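Local coordinates for hypothetical protein Atu3615 (PDB 1ZNP), which is of unknown function but belongs to the cupin superfamily (DUF985) and forms a two-fold symmetric pair of chains in the crystal, at the interface of chains A and B. Sequence-based numbering; all coordinates share one arbitrary frame. Chains: chain A/B, hypothetical protein Atu3615.

The interface of chains A and B. Residues chain A 74, 76, 86; chain B 96, 98.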
# COMPACT_ATOMS: atom_id res chain seq x y z
N ALA A 74 7.22 6.57 3.83
CA ALA A 74 6.75 6.05 2.57
C ALA A 74 7.57 4.78 2.37
O ALA A 74 8.80 4.83 2.23
CB ALA A 74 7.01 7.03 1.47
N HIS A 76 8.20 1.49 0.08
CA HIS A 76 8.02 1.00 -1.28
C HIS A 76 8.40 -0.47 -1.38
O HIS A 76 9.48 -0.87 -0.94
CB HIS A 76 8.88 1.83 -2.22
CG HIS A 76 8.75 3.31 -2.02
ND1 HIS A 76 7.62 4.01 -2.39
CD2 HIS A 76 9.59 4.21 -1.46
CE1 HIS A 76 7.77 5.29 -2.07
NE2 HIS A 76 8.96 5.44 -1.51
N THR A 86 3.29 1.23 -2.83
CA THR A 86 3.76 2.18 -1.82
C THR A 86 2.75 2.35 -0.71
O THR A 86 1.58 2.67 -0.94
CB THR A 86 4.05 3.56 -2.46
OG1 THR A 86 5.10 3.42 -3.42
CG2 THR A 86 4.47 4.57 -1.38
N GLY B 96 3.89 9.57 -0.12
CA GLY B 96 3.52 8.19 0.11
C GLY B 96 2.27 7.76 -0.62
O GLY B 96 1.69 6.71 -0.31
N ARG B 98 0.11 7.11 -4.41
CA ARG B 98 0.28 6.60 -5.77
C ARG B 98 -1.06 6.76 -6.46
O ARG B 98 -2.08 6.38 -5.91
CB ARG B 98 0.73 5.14 -5.76
CG ARG B 98 2.22 4.99 -5.46
CD ARG B 98 3.07 5.71 -6.51
NE ARG B 98 4.50 5.62 -6.24
CZ ARG B 98 5.19 6.45 -5.45
NH1 ARG B 98 6.50 6.28 -5.29
NH2 ARG B 98 4.58 7.45 -4.83
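B:Arg98 reaches A:Thr86 and A:His76 by a bend at its second torsion (chi2 -60°), followed by an extended stretch and a turn at NE that lays the guanidinium over the threonine hydroxyl. On the other chain, A:Thr86 has OG1 beside its backbone N, which points the hydroxyl toward the imidazole of A:His76 and leaves the methyl CG2 for B:Gly96.

The hydroxyl OG1 of A:Thr86 is the meeting point. It lies in the plane of the imidazole, at the ring edge, and OG1 of A:Thr86 hydrogen-bonds ND1 of A:His76 at 2.8 Å, fairly straight, with 161° at the hydrogen. That bond, within chain A, probably helps fix the ring's rotation and links side chains of the two strands. The same oxygen sits under one face of the B:Arg98 guanidinium, nearer its rim than its centre, and NE of B:Arg98 is 3.6 Å from OG1 of A:Thr86; this is a packing contact over the face. Beyond it, the terminal NH1 of B:Arg98 approaches CE1 of A:His76 at 3.6 Å. Ring and guanidinium planes are 29° apart, while the two side chains run roughly perpendicular to each other.

The aliphatic part of the arginine also packs: CG of B:Arg98 lies 3.8 Å from CB of A:Thr86. Further along, B:Gly96 offers backbone alone. CA of B:Gly96 is 3.9 Å from the methyl CB of A:Ala74, and the carbonyl O of B:Gly96 comes 3.7 Å from CG2 of A:Thr86. The loop main chain thus lies against A:Ala74 and A:Thr86, and the absence of a side chain on B:Gly96 probably helps.

The two-fold axis repeats the patch with the chains exchanged, though this pair may not be the biological dimer. A:Ala74 and A:His76 belong to strand 73-78 and A:Thr86 to strand 85-89, whereas both partner residues come from a loop stretch of chain B, which lies against these two strands of the cupin β-sheet.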